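Carbohydrate deacetylase Agd3 (Neosartorya fumigata, PDB 6NWZ) probably removes N-acetyl groups from the exopolysaccharide galactosaminogalactan as a zinc-containing carbohydrate deacetylase required for fungal biofilm formation. Local coordinates at residues F383-H388 with D420-F425; N251-D256 with F299-H304; T426-I431 with T593-S598; D277-S282 with L371-T376. All coordinates share one frame; numbering follows the deposited sequence.

Contact 1: F383-H388 with D420-F425; sequences FGHISH and DQAKWF. With ZN (zinc ion), chain L.
A beta-alpha-beta crossover, running from strand 384-387 through helix 400-417 to strand 424-426, brings H385 and F425 together as a parallel pair, and the first strand leads on to a zinc ligand. The pairing rests on one weak N-H bond and two CA-H...O contacts. H385 N donates to W424 O at 3.0 Å, bent to 127° at the hydrogen. G384 CA lies 3.4 Å from the same W424 O, and F425 CA is 3.5 Å from H385 O. A water bridges F383 and W424, donating to F383 O and accepting from W424 N at 2.8 Å. With its CG anti to the backbone N (chi1 180°), the F425 ring turns its edge, in plane, to H385 CB, 3.9 Å from F425 CD1, while D420 CA sits over the centre of one face. The H385 imidazole approaches A422 obliquely, CD2 to CB at 3.4 Å; its polar atoms are gripped outside the pair, NE2 by R380 O and ND1 by H304 NE2. Beyond the strand, H388 NE2 binds zinc at 2.2 Å, a site completed by D256 and H392. Strand 384-387 pairs with strand 300-304 as well as with strand 424-426, helix 400-417 packs against S387 and F425, and helix 275-289 meets F383.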
loop_
_atom_site.group_PDB
_atom_site.type_symbol
_atom_site.label_atom_id
_atom_site.label_comp_id
_atom_site.label_asym_id
_atom_site.label_seq_id
_atom_site.Cartn_x
_atom_site.Cartn_y
_atom_site.Cartn_z
ATOM N N PHE A 383 -5.070 -9.581 19.089
ATOM C CA PHE A 383 -5.674 -8.734 18.073
ATOM C C PHE A 383 -5.336 -7.271 18.338
ATOM O O PHE A 383 -4.917 -6.893 19.435
ATOM C CB PHE A 383 -7.203 -8.911 18.040
ATOM C CG PHE A 383 -7.653 -10.286 17.620
ATOM C CD1 PHE A 383 -7.545 -11.365 18.485
ATOM C CD2 PHE A 383 -8.197 -10.497 16.364
ATOM C CE1 PHE A 383 -7.961 -12.624 18.103
ATOM C CE2 PHE A 383 -8.618 -11.754 15.975
ATOM C CZ PHE A 383 -8.500 -12.818 16.844
ATOM N N GLY A 384 -5.526 -6.443 17.305
ATOM C CA GLY A 384 -5.487 -5.008 17.482
ATOM C C GLY A 384 -6.852 -4.447 17.855
ATOM O O GLY A 384 -7.892 -5.039 17.572
ATOM N N HIS A 385 -6.846 -3.284 18.502
ATOM C CA HIS A 385 -8.079 -2.706 19.013
ATOM C C HIS A 385 -8.095 -1.203 18.782
ATOM O O HIS A 385 -7.090 -0.520 18.998
ATOM C CB HIS A 385 -8.250 -3.027 20.501
ATOM C CG HIS A 385 -8.150 -4.490 20.802
ATOM N ND1 HIS A 385 -9.239 -5.334 20.764
ATOM C CD2 HIS A 385 -7.083 -5.266 21.102
ATOM C CE1 HIS A 385 -8.850 -6.564 21.048
ATOM N NE2 HIS A 385 -7.546 -6.550 21.259
ATOM N N ILE A 386 -9.249 -0.699 18.341
ATOM C CA ILE A 386 -9.434 0.727 18.100
ATOM C C ILE A 386 -10.919 1.029 18.239
ATOM O O ILE A 386 -11.765 0.140 18.106
ATOM C CB ILE A 386 -8.890 1.136 16.706
ATOM C CG1 ILE A 386 -8.790 2.660 16.588
ATOM C CG2 ILE A 386 -9.747 0.523 15.608
ATOM C CD1 ILE A 386 -8.465 3.134 15.196
ATOM N N SER A 387 -11.243 2.289 18.529
ATOM C CA SER A 387 -12.628 2.696 18.733
ATOM C C SER A 387 -13.342 2.920 17.405
ATOM O O SER A 387 -12.778 3.487 16.465
ATOM C CB SER A 387 -12.703 3.976 19.566
ATOM O OG SER A 387 -14.042 4.440 19.662
ATOM N N HIS A 388 -14.601 2.489 17.346
ATOM C CA HIS A 388 -15.472 2.694 16.194
ATOM C C HIS A 388 -16.723 3.476 16.598
ATOM O O HIS A 388 -17.794 3.305 16.006
ATOM C CB HIS A 388 -15.839 1.349 15.564
ATOM C CG HIS A 388 -16.392 1.451 14.176
ATOM N ND1 HIS A 388 -15.811 2.225 13.194
ATOM C CD2 HIS A 388 -17.464 0.857 13.600
ATOM C CE1 HIS A 388 -16.508 2.112 12.076
ATOM N NE2 HIS A 388 -17.517 1.287 12.297
ATOM N N ASP A 420 -8.358 -1.265 26.380
ATOM C CA ASP A 420 -7.307 -0.280 26.144
ATOM C C ASP A 420 -5.967 -0.697 26.725
ATOM O O ASP A 420 -4.984 0.026 26.544
ATOM C CB ASP A 420 -7.712 1.089 26.699
ATOM C CG ASP A 420 -7.901 1.091 28.206
ATOM O OD1 ASP A 420 -7.784 0.022 28.845
ATOM O OD2 ASP A 420 -8.172 2.182 28.752
ATOM N N GLN A 421 -5.907 -1.829 27.417
ATOM C CA GLN A 421 -4.666 -2.366 27.950
ATOM C C GLN A 421 -4.011 -3.364 27.008
ATOM O O GLN A 421 -2.978 -3.943 27.363
ATOM C CB GLN A 421 -4.922 -3.032 29.306
ATOM C CG GLN A 421 -5.354 -2.069 30.404
ATOM C CD GLN A 421 -4.299 -1.020 30.706
ATOM O OE1 GLN A 421 -4.443 0.145 30.334
ATOM N NE2 GLN A 421 -3.232 -1.429 31.384
ATOM N N ALA A 422 -4.581 -3.576 25.824
ATOM C CA ALA A 422 -4.078 -4.602 24.928
ATOM C C ALA A 422 -2.686 -4.241 24.423
ATOM O O ALA A 422 -2.277 -3.076 24.411
ATOM C CB ALA A 422 -5.024 -4.796 23.744
ATOM N N LYS A 423 -1.952 -5.276 24.012
ATOM C CA LYS A 423 -0.638 -5.061 23.421
ATOM C C LYS A 423 -0.728 -4.128 22.221
ATOM O O LYS A 423 0.092 -3.213 22.067
ATOM C CB LYS A 423 -0.021 -6.403 23.022
ATOM C CG LYS A 423 1.253 -6.271 22.201
ATOM C CD LYS A 423 1.883 -7.623 21.890
ATOM C CE LYS A 423 0.908 -8.544 21.171
ATOM N NZ LYS A 423 1.555 -9.801 20.699
ATOM N N TRP A 424 -1.732 -4.331 21.376
ATOM C CA TRP A 424 -1.940 -3.554 20.158
ATOM C C TRP A 424 -3.218 -2.742 20.333
ATOM O O TRP A 424 -4.324 -3.271 20.191
ATOM C CB TRP A 424 -2.015 -4.476 18.948
ATOM C CG TRP A 424 -0.723 -5.172 18.651
ATOM C CD1 TRP A 424 0.525 -4.618 18.651
ATOM C CD2 TRP A 424 -0.546 -6.557 18.324
ATOM N NE1 TRP A 424 1.465 -5.568 18.334
ATOM C CE2 TRP A 424 0.834 -6.767 18.128
ATOM C CE3 TRP A 424 -1.420 -7.636 18.174
ATOM C CZ2 TRP A 424 1.358 -8.011 17.789
ATOM C CZ3 TRP A 424 -0.896 -8.873 17.840
ATOM C CH2 TRP A 424 0.479 -9.049 17.650
ATOM N N PHE A 425 -3.060 -1.454 20.638
ATOM C CA PHE A 425 -4.184 -0.566 20.887
ATOM C C PHE A 425 -3.884 0.822 20.337
ATOM O O PHE A 425 -2.749 1.300 20.417
ATOM C CB PHE A 425 -4.494 -0.478 22.385
ATOM C CG PHE A 425 -5.643 0.425 22.709
ATOM C CD1 PHE A 425 -6.942 0.041 22.425
ATOM C CD2 PHE A 425 -5.425 1.659 23.295
ATOM C CE1 PHE A 425 -8.003 0.873 22.722
ATOM C CE2 PHE A 425 -6.481 2.495 23.597
ATOM C CZ PHE A 425 -7.771 2.103 23.310
HETATM ZN ZN ZN L . -19.210 0.640 11.000
HETATM O O HOH W 1 -2.912 -6.826 21.688
#

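Contact 2: N251-D256 with F299-H304; sequences NTQIDD and FVEVGH. With ZN (zinc ion), chain L; ZN (zinc ion), chain M.
This is a buried pairing of parallel strands in the sheet of the deacetylase domain, with Q253 beside E301 and I254 beside V302, and it delivers two successive aspartates to zinc. Backbone bonds alternate between the strands in the parallel manner: E301 N reaches T252 O weakly at 3.3 Å, I254 N donates to E301 O at 2.8 Å, and G303 N to I254 O at 2.8 Å. E301 O also receives a CA-H...O contact from Q253 CA. On one face, the extended side chains of Q253 and E301 run side by side in the same direction. Q253 NE2 gives E301 OE1 a nearly straight bond of 3.3 Å (168° at the hydrogen), meeting the oxygen from above the carboxylate plane, 52° out of it. Stronger polar partners flank this pair: R491 holds Q253 OE1, and H594 N donates to E301 OE2. The other face carries I254, V300 and V302 beside T252, whose OG1 bonds to Y298 OH. There I254 swings CG1 anti to its carbonyl carbon (chi1 -51°), which brings it across V300 CG1 at 3.6 Å. Further along, D255 OD2 binds one zinc at 2.4 Å, joined by H546, and D256 OD1 binds the second at 2.0 Å, with H388 and H392. Strand 542-546 borders strand 252-257 on its other edge, strand 384-387 borders strand 300-304, and helix 569-584 packs on T252 and I254.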
loop_
_atom_site.group_PDB
_atom_site.type_symbol
_atom_site.label_atom_id
_atom_site.label_comp_id
_atom_site.label_asym_id
_atom_site.label_seq_id
_atom_site.Cartn_x
_atom_site.Cartn_y
_atom_site.Cartn_z
ATOM N N ASN A 251 -2.616 -4.346 6.843
ATOM C CA ASN A 251 -3.513 -4.001 7.938
ATOM C C ASN A 251 -4.946 -4.285 7.508
ATOM O O ASN A 251 -5.431 -3.697 6.536
ATOM C CB ASN A 251 -3.354 -2.535 8.333
ATOM C CG ASN A 251 -1.935 -2.190 8.728
ATOM O OD1 ASN A 251 -1.121 -3.075 8.993
ATOM N ND2 ASN A 251 -1.632 -0.898 8.780
ATOM N N THR A 252 -5.620 -5.177 8.234
ATOM C CA THR A 252 -6.988 -5.581 7.920
ATOM C C THR A 252 -7.879 -5.247 9.110
ATOM O O THR A 252 -7.810 -5.912 10.151
ATOM C CB THR A 252 -7.055 -7.070 7.580
ATOM O OG1 THR A 252 -6.648 -7.845 8.713
ATOM C CG2 THR A 252 -6.130 -7.383 6.419
ATOM N N GLN A 253 -8.719 -4.226 8.957
ATOM C CA GLN A 253 -9.546 -3.719 10.044
ATOM C C GLN A 253 -10.954 -4.293 9.967
ATOM O O GLN A 253 -11.545 -4.370 8.886
ATOM C CB GLN A 253 -9.609 -2.195 10.007
ATOM C CG GLN A 253 -8.298 -1.535 10.352
ATOM C CD GLN A 253 -8.398 -0.033 10.320
ATOM O OE1 GLN A 253 -9.144 0.532 9.521
ATOM N NE2 GLN A 253 -7.656 0.625 11.198
ATOM N N ILE A 254 -11.489 -4.685 11.123
ATOM C CA ILE A 254 -12.809 -5.302 11.228
ATOM C C ILE A 254 -13.716 -4.315 11.950
ATOM O O ILE A 254 -13.629 -4.157 13.174
ATOM C CB ILE A 254 -12.763 -6.645 11.962
ATOM C CG1 ILE A 254 -11.682 -7.551 11.370
ATOM C CG2 ILE A 254 -14.127 -7.317 11.905
ATOM C CD1 ILE A 254 -11.868 -7.847 9.907
ATOM N N ASP A 255 -14.603 -3.663 11.202
ATOM C CA ASP A 255 -15.521 -2.695 11.780
ATOM C C ASP A 255 -16.729 -3.396 12.398
ATOM O O ASP A 255 -17.003 -4.570 12.132
ATOM C CB ASP A 255 -15.997 -1.697 10.720
ATOM C CG ASP A 255 -14.869 -0.855 10.138
ATOM O OD1 ASP A 255 -13.709 -0.976 10.591
ATOM O OD2 ASP A 255 -15.153 -0.061 9.217
ATOM N N ASP A 256 -17.444 -2.653 13.247
ATOM C CA ASP A 256 -18.769 -3.031 13.738
ATOM C C ASP A 256 -18.730 -4.181 14.740
ATOM O O ASP A 256 -19.725 -4.891 14.903
ATOM C CB ASP A 256 -19.712 -3.387 12.584
ATOM C CG ASP A 256 -19.942 -2.229 11.637
ATOM O OD1 ASP A 256 -19.325 -1.160 11.828
ATOM O OD2 ASP A 256 -20.753 -2.391 10.701
ATOM N N PHE A 299 -1.474 -9.532 12.233
ATOM C CA PHE A 299 -2.560 -9.665 13.193
ATOM C C PHE A 299 -3.770 -8.899 12.677
ATOM O O PHE A 299 -3.674 -8.085 11.753
ATOM C CB PHE A 299 -2.154 -9.192 14.600
ATOM C CG PHE A 299 -1.823 -7.722 14.699
ATOM C CD1 PHE A 299 -2.825 -6.773 14.844
ATOM C CD2 PHE A 299 -0.505 -7.295 14.689
ATOM C CE1 PHE A 299 -2.518 -5.426 14.951
ATOM C CE2 PHE A 299 -0.191 -5.951 14.799
ATOM C CZ PHE A 299 -1.200 -5.015 14.929
ATOM N N VAL A 300 -4.918 -9.168 13.295
ATOM C CA VAL A 300 -6.196 -8.600 12.880
ATOM C C VAL A 300 -6.590 -7.502 13.857
ATOM O O VAL A 300 -6.632 -7.729 15.074
ATOM C CB VAL A 300 -7.282 -9.686 12.806
ATOM C CG1 VAL A 300 -8.585 -9.090 12.315
ATOM C CG2 VAL A 300 -6.826 -10.827 11.908
ATOM N N GLU A 301 -6.888 -6.317 13.326
ATOM C CA GLU A 301 -7.266 -5.157 14.121
ATOM C C GLU A 301 -8.775 -4.960 14.077
ATOM O O GLU A 301 -9.390 -5.025 13.007
ATOM C CB GLU A 301 -6.564 -3.894 13.617
ATOM C CG GLU A 301 -6.563 -2.737 14.602
ATOM C CD GLU A 301 -5.720 -1.570 14.122
ATOM O OE1 GLU A 301 -5.689 -1.327 12.897
ATOM O OE2 GLU A 301 -5.082 -0.903 14.968
ATOM N N VAL A 302 -9.360 -4.693 15.242
ATOM C CA VAL A 302 -10.806 -4.709 15.430
ATOM C C VAL A 302 -11.274 -3.335 15.900
ATOM O O VAL A 302 -10.656 -2.730 16.787
ATOM C CB VAL A 302 -11.219 -5.799 16.436
ATOM C CG1 VAL A 302 -12.713 -5.755 16.666
ATOM C CG2 VAL A 302 -10.799 -7.161 15.920
ATOM N N GLY A 303 -12.360 -2.847 15.304
ATOM C CA GLY A 303 -12.991 -1.619 15.729
ATOM C C GLY A 303 -14.289 -1.918 16.450
ATOM O O GLY A 303 -15.197 -2.531 15.882
ATOM N N HIS A 304 -14.371 -1.483 17.708
ATOM C CA HIS A 304 -15.448 -1.867 18.609
ATOM C C HIS A 304 -16.519 -0.788 18.703
ATOM O O HIS A 304 -16.238 0.408 18.615
ATOM C CB HIS A 304 -14.907 -2.145 20.015
ATOM C CG HIS A 304 -13.874 -3.224 20.068
ATOM N ND1 HIS A 304 -14.194 -4.562 19.996
ATOM C CD2 HIS A 304 -12.526 -3.166 20.199
ATOM C CE1 HIS A 304 -13.090 -5.281 20.075
ATOM N NE2 HIS A 304 -12.064 -4.458 20.199
HETATM ZN ZN ZN L . -19.210 0.640 11.000
HETATM ZN ZN ZN M . -17.247 0.434 8.059
#

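Contact 3: T426-I431 with T593-S598; sequences TSNGII and THQEMS
T426 and Q595 meet at the start of helix 594-607, whose first turn is secured by a capping box: E596 N donates to T593 OG1 at 3.1 Å and T593 N returns a bond to E596 OE1. Direct hydrogen bonds then join the helix to the other segment. Q595 N donates to T426 OG1 at 3.0 Å. In return the extended Q595 chain, its CG anti to the backbone N (chi1 -178°), carries OE1 back to the corner of the other segment, where it accepts from S427 N at 2.8 Å and from S427 OG at 3.3 Å. Both donors reach OE1 from the same face of its plane, and one oxygen is thereby held twice.

Side-chain packing lies alongside. T426 crosses H594 at about a right angle, with CG2 3.7 Å from CD2 of the imidazole, and slides past the CB of Q595. Solvent supplies the last link: one water accepts from N428 ND2 and donates to Q595 O, each at 2.9 Å.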
loop_
_atom_site.group_PDB
_atom_site.type_symbol
_atom_site.label_atom_id
_atom_site.label_comp_id
_atom_site.label_asym_id
_atom_site.label_seq_id
_atom_site.Cartn_x
_atom_site.Cartn_y
_atom_site.Cartn_z
ATOM N N THR A 426 -4.911 1.460 19.780
ATOM C CA THR A 426 -4.816 2.802 19.217
ATOM C C THR A 426 -5.606 3.756 20.103
ATOM O O THR A 426 -6.811 3.569 20.302
ATOM C CB THR A 426 -5.349 2.839 17.782
ATOM O OG1 THR A 426 -4.536 2.012 16.938
ATOM C CG2 THR A 426 -5.350 4.259 17.250
ATOM N N SER A 427 -4.927 4.778 20.632
ATOM C CA SER A 427 -5.545 5.711 21.563
ATOM C C SER A 427 -5.821 7.085 20.969
ATOM O O SER A 427 -6.640 7.824 21.524
ATOM C CB SER A 427 -4.667 5.878 22.815
ATOM O OG SER A 427 -3.367 6.347 22.487
ATOM N N ASN A 428 -5.172 7.440 19.862
ATOM C CA ASN A 428 -5.330 8.754 19.254
ATOM C C ASN A 428 -6.069 8.696 17.925
ATOM O O ASN A 428 -6.060 9.681 17.178
ATOM C CB ASN A 428 -3.963 9.416 19.066
ATOM C CG ASN A 428 -3.062 8.637 18.125
ATOM O OD1 ASN A 428 -3.311 7.468 17.836
ATOM N ND2 ASN A 428 -2.004 9.281 17.650
ATOM N N GLY A 429 -6.708 7.572 17.613
ATOM C CA GLY A 429 -7.390 7.427 16.342
ATOM C C GLY A 429 -8.646 6.595 16.477
ATOM O O GLY A 429 -8.803 5.806 17.415
ATOM N N ILE A 430 -9.551 6.790 15.520
ATOM C CA ILE A 430 -10.798 6.045 15.456
ATOM C C ILE A 430 -11.029 5.592 14.023
ATOM O O ILE A 430 -10.420 6.095 13.078
ATOM C CB ILE A 430 -12.013 6.867 15.936
ATOM C CG1 ILE A 430 -12.346 7.964 14.918
ATOM C CG2 ILE A 430 -11.758 7.463 17.306
ATOM C CD1 ILE A 430 -13.626 8.710 15.221
ATOM N N ILE A 431 -11.928 4.626 13.879
ATOM C CA ILE A 431 -12.523 4.303 12.587
ATOM C C ILE A 431 -13.888 4.981 12.561
ATOM O O ILE A 431 -14.833 4.477 13.183
ATOM C CB ILE A 431 -12.644 2.785 12.377
ATOM C CG1 ILE A 431 -11.285 2.102 12.583
ATOM C CG2 ILE A 431 -13.227 2.489 11.000
ATOM C CD1 ILE A 431 -11.299 0.603 12.336
ATOM N N THR A 593 -0.333 -1.290 14.112
ATOM C CA THR A 593 -1.592 -0.765 14.614
ATOM C C THR A 593 -1.987 0.497 13.855
ATOM O O THR A 593 -1.169 1.139 13.190
ATOM C CB THR A 593 -1.508 -0.456 16.109
ATOM O OG1 THR A 593 -0.718 0.720 16.316
ATOM C CG2 THR A 593 -0.894 -1.623 16.862
ATOM N N HIS A 594 -3.271 0.842 13.959
ATOM C CA HIS A 594 -3.763 2.063 13.333
ATOM C C HIS A 594 -2.953 3.267 13.790
ATOM O O HIS A 594 -2.611 4.140 12.985
ATOM C CB HIS A 594 -5.248 2.242 13.656
ATOM C CG HIS A 594 -5.835 3.525 13.156
ATOM N ND1 HIS A 594 -6.719 3.576 12.100
ATOM C CD2 HIS A 594 -5.688 4.802 13.585
ATOM C CE1 HIS A 594 -7.079 4.830 11.891
ATOM N NE2 HIS A 594 -6.467 5.593 12.778
ATOM N N GLN A 595 -2.616 3.312 15.083
ATOM C CA GLN A 595 -1.805 4.401 15.617
ATOM C C GLN A 595 -0.421 4.429 14.978
ATOM O O GLN A 595 0.067 5.496 14.587
ATOM C CB GLN A 595 -1.704 4.262 17.135
ATOM C CG GLN A 595 -0.932 5.370 17.823
ATOM C CD GLN A 595 -1.254 5.474 19.303
ATOM O OE1 GLN A 595 -2.256 4.933 19.772
ATOM N NE2 GLN A 595 -0.405 6.169 20.048
ATOM N N GLU A 596 0.227 3.264 14.864
ATOM C CA GLU A 596 1.528 3.203 14.204
ATOM C C GLU A 596 1.412 3.556 12.728
ATOM O O GLU A 596 2.280 4.240 12.173
ATOM C CB GLU A 596 2.140 1.809 14.361
ATOM C CG GLU A 596 2.598 1.462 15.769
ATOM C CD GLU A 596 3.064 0.021 15.894
ATOM O OE1 GLU A 596 2.205 -0.890 15.926
ATOM O OE2 GLU A 596 4.293 -0.199 15.954
ATOM N N MET A 597 0.350 3.085 12.073
ATOM C CA MET A 597 0.178 3.359 10.653
ATOM C C MET A 597 0.005 4.848 10.400
ATOM O O MET A 597 0.576 5.395 9.448
ATOM C CB MET A 597 -1.012 2.569 10.115
ATOM C CG MET A 597 -1.508 3.026 8.762
ATOM S SD MET A 597 -2.866 4.203 8.879
ATOM C CE MET A 597 -3.851 3.668 7.475
ATOM N N SER A 598 -0.775 5.526 11.248
ATOM C CA SER A 598 -0.931 6.969 11.108
ATOM C C SER A 598 0.384 7.697 11.355
ATOM O O SER A 598 0.654 8.722 10.717
ATOM C CB SER A 598 -2.009 7.477 12.067
ATOM O OG SER A 598 -2.178 8.878 11.932
HETATM O O HOH W 2 -0.134 8.026 15.892
#

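Contact 4: D277-S282 with L371-T376; sequences DMNGIS and LRWWTT
Two helices, 275-289 and 369-375, meet where M278 lies over a face of the W373 indole and reaches W374, with N279 and S282 at the W373 edge. M278 CB sits above the six-membered ring of W373, 3.7 Å from its centroid and only 10° off the normal, a CH-pi contact. Bends at chi2 and chi3 then turn the thioether past the rim, and CE ends 3.4 Å from W374 CZ2. The sulfur itself stands oblique to both indoles, making a Met-aromatic contact with each, M278 SD 5.2 Å from the W374 six-membered ring centroid and 5.5 Å from that of W373. This is helix-to-helix packing within the deacetylase domain: the axes of the short segments 277-282 and 371-375 approach to 11.5 Å, inclined at 24°, a spacing that large side chains must fill. Polar atoms border the indole. W373 NE1 donates to N279 OD1 at 2.8 Å, approaching 48° above the amide carbonyl plane. At the ring edge, in plane, S282 OG lies 3.1 Å from W373 CZ2 while donating to M278 O, an acceptor that S282 N shares.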
loop_
_atom_site.group_PDB
_atom_site.type_symbol
_atom_site.label_atom_id
_atom_site.label_comp_id
_atom_site.label_asym_id
_atom_site.label_seq_id
_atom_site.Cartn_x
_atom_site.Cartn_y
_atom_site.Cartn_z
ATOM N N ASP A 277 -17.146 -18.472 16.366
ATOM C CA ASP A 277 -16.566 -17.795 15.209
ATOM C C ASP A 277 -15.193 -17.227 15.539
ATOM O O ASP A 277 -14.221 -17.447 14.805
ATOM C CB ASP A 277 -17.498 -16.677 14.735
ATOM C CG ASP A 277 -18.696 -17.190 13.960
ATOM O OD1 ASP A 277 -18.531 -18.122 13.148
ATOM O OD2 ASP A 277 -19.805 -16.651 14.161
ATOM N N MET A 278 -15.099 -16.492 16.652
ATOM C CA MET A 278 -13.847 -15.835 17.009
ATOM C C MET A 278 -12.754 -16.838 17.361
ATOM O O MET A 278 -11.579 -16.596 17.065
ATOM C CB MET A 278 -14.079 -14.858 18.167
ATOM C CG MET A 278 -14.878 -13.603 17.792
ATOM S SD MET A 278 -14.242 -12.688 16.362
ATOM C CE MET A 278 -12.500 -12.594 16.747
ATOM N N ASN A 279 -13.112 -17.966 17.982
ATOM C CA ASN A 279 -12.113 -19.001 18.242
ATOM C C ASN A 279 -11.531 -19.540 16.942
ATOM O O ASN A 279 -10.343 -19.883 16.881
ATOM C CB ASN A 279 -12.723 -20.132 19.067
ATOM C CG ASN A 279 -12.747 -19.821 20.549
ATOM O OD1 ASN A 279 -11.871 -19.120 21.058
ATOM N ND2 ASN A 279 -13.755 -20.333 21.249
ATOM N N GLY A 280 -12.350 -19.621 15.891
ATOM C CA GLY A 280 -11.832 -20.029 14.597
ATOM C C GLY A 280 -10.856 -19.022 14.020
ATOM O O GLY A 280 -9.816 -19.395 13.466
ATOM N N ILE A 281 -11.168 -17.732 14.152
ATOM C CA ILE A 281 -10.264 -16.701 13.659
ATOM C C ILE A 281 -8.958 -16.710 14.446
ATOM O O ILE A 281 -7.872 -16.571 13.870
ATOM C CB ILE A 281 -10.950 -15.324 13.711
ATOM C CG1 ILE A 281 -12.275 -15.359 12.943
ATOM C CG2 ILE A 281 -10.020 -14.251 13.169
ATOM C CD1 ILE A 281 -12.118 -15.568 11.452
ATOM N N SER A 282 -9.038 -16.877 15.768
ATOM C CA SER A 282 -7.830 -16.888 16.590
ATOM C C SER A 282 -6.910 -18.032 16.193
ATOM O O SER A 282 -5.700 -17.842 16.022
ATOM C CB SER A 282 -8.198 -16.996 18.070
ATOM O OG SER A 282 -8.980 -15.893 18.485
ATOM N N LEU A 371 -18.190 -10.462 24.914
ATOM C CA LEU A 371 -17.327 -9.563 25.674
ATOM C C LEU A 371 -16.363 -10.340 26.558
ATOM O O LEU A 371 -15.160 -10.053 26.581
ATOM C CB LEU A 371 -18.153 -8.610 26.530
ATOM C CG LEU A 371 -17.177 -7.641 27.201
ATOM C CD1 LEU A 371 -17.186 -6.299 26.490
ATOM C CD2 LEU A 371 -17.449 -7.495 28.682
ATOM N N ARG A 372 -16.878 -11.313 27.315
ATOM C CA ARG A 372 -16.007 -12.121 28.161
ATOM C C ARG A 372 -14.910 -12.795 27.350
ATOM O O ARG A 372 -13.804 -13.006 27.861
ATOM C CB ARG A 372 -16.818 -13.170 28.918
ATOM C CG ARG A 372 -17.899 -12.595 29.807
ATOM C CD ARG A 372 -18.402 -13.627 30.805
ATOM N NE ARG A 372 -18.760 -14.892 30.168
ATOM C CZ ARG A 372 -19.930 -15.127 29.584
ATOM N NH1 ARG A 372 -20.860 -14.177 29.545
ATOM N NH2 ARG A 372 -20.171 -16.309 29.033
ATOM N N TRP A 373 -15.189 -13.135 26.089
ATOM C CA TRP A 373 -14.137 -13.664 25.230
ATOM C C TRP A 373 -13.115 -12.586 24.888
ATOM O O TRP A 373 -11.904 -12.805 25.015
ATOM C CB TRP A 373 -14.734 -14.260 23.958
ATOM C CG TRP A 373 -13.726 -15.007 23.144
ATOM C CD1 TRP A 373 -13.417 -16.334 23.236
ATOM C CD2 TRP A 373 -12.882 -14.470 22.118
ATOM N NE1 TRP A 373 -12.436 -16.657 22.328
ATOM C CE2 TRP A 373 -12.092 -15.530 21.628
ATOM C CE3 TRP A 373 -12.720 -13.198 21.564
ATOM C CZ2 TRP A 373 -11.155 -15.355 20.615
ATOM C CZ3 TRP A 373 -11.790 -13.026 20.556
ATOM C CH2 TRP A 373 -11.020 -14.098 20.093
ATOM N N TRP A 374 -13.583 -11.410 24.458
ATOM C CA TRP A 374 -12.659 -10.346 24.072
ATOM C C TRP A 374 -11.834 -9.859 25.255
ATOM O O TRP A 374 -10.662 -9.501 25.093
ATOM C CB TRP A 374 -13.417 -9.176 23.443
ATOM C CG TRP A 374 -13.624 -9.324 21.978
ATOM C CD1 TRP A 374 -14.815 -9.380 21.318
ATOM C CD2 TRP A 374 -12.605 -9.452 20.979
ATOM N NE1 TRP A 374 -14.601 -9.527 19.967
ATOM C CE2 TRP A 374 -13.253 -9.576 19.735
ATOM C CE3 TRP A 374 -11.207 -9.473 21.019
ATOM C CZ2 TRP A 374 -12.553 -9.715 18.543
ATOM C CZ3 TRP A 374 -10.515 -9.614 19.835
ATOM C CH2 TRP A 374 -11.189 -9.735 18.612
ATOM N N THR A 375 -12.425 -9.829 26.450
ATOM C CA THR A 375 -11.713 -9.344 27.625
ATOM C C THR A 375 -10.717 -10.355 28.180
ATOM O O THR A 375 -9.883 -9.978 29.010
ATOM C CB THR A 375 -12.707 -8.941 28.718
ATOM O OG1 THR A 375 -13.563 -10.049 29.029
ATOM C CG2 THR A 375 -13.552 -7.774 28.252
ATOM N N THR A 376 -10.779 -11.612 27.751
ATOM C CA THR A 376 -9.782 -12.599 28.150
ATOM C C THR A 376 -8.423 -12.193 27.593
ATOM O O THR A 376 -8.295 -12.006 26.372
ATOM C CB THR A 376 -10.163 -13.990 27.650
ATOM O OG1 THR A 376 -11.467 -14.330 28.131
ATOM C CG2 THR A 376 -9.164 -15.025 28.144
#

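Contacts 1 and 2 are neighbours in one sheet, their centres 9 Å apart and joined by probable hydrogen bonds such as G384 O to V302 N at 2.8 Å. They share a zinc, where H388 NE2 and D256 OD1 stand 3.1 Å apart. Contact 3 follows contact 1 along the chain and returns to it through I431 N, 3.0 Å from S387 O; it ties into contact 2 by a probable hydrogen bond, Q253 NE2 to H594 ND1 at 3.2 Å. W374 of contact 4 touches V302 CG2 in the sheet (3.7 Å from CH2) and the F383 ring beside it. Contact 4 is centred about 13 Å from contact 2 and 14 Å from contact 1, and contributes no zinc ligand.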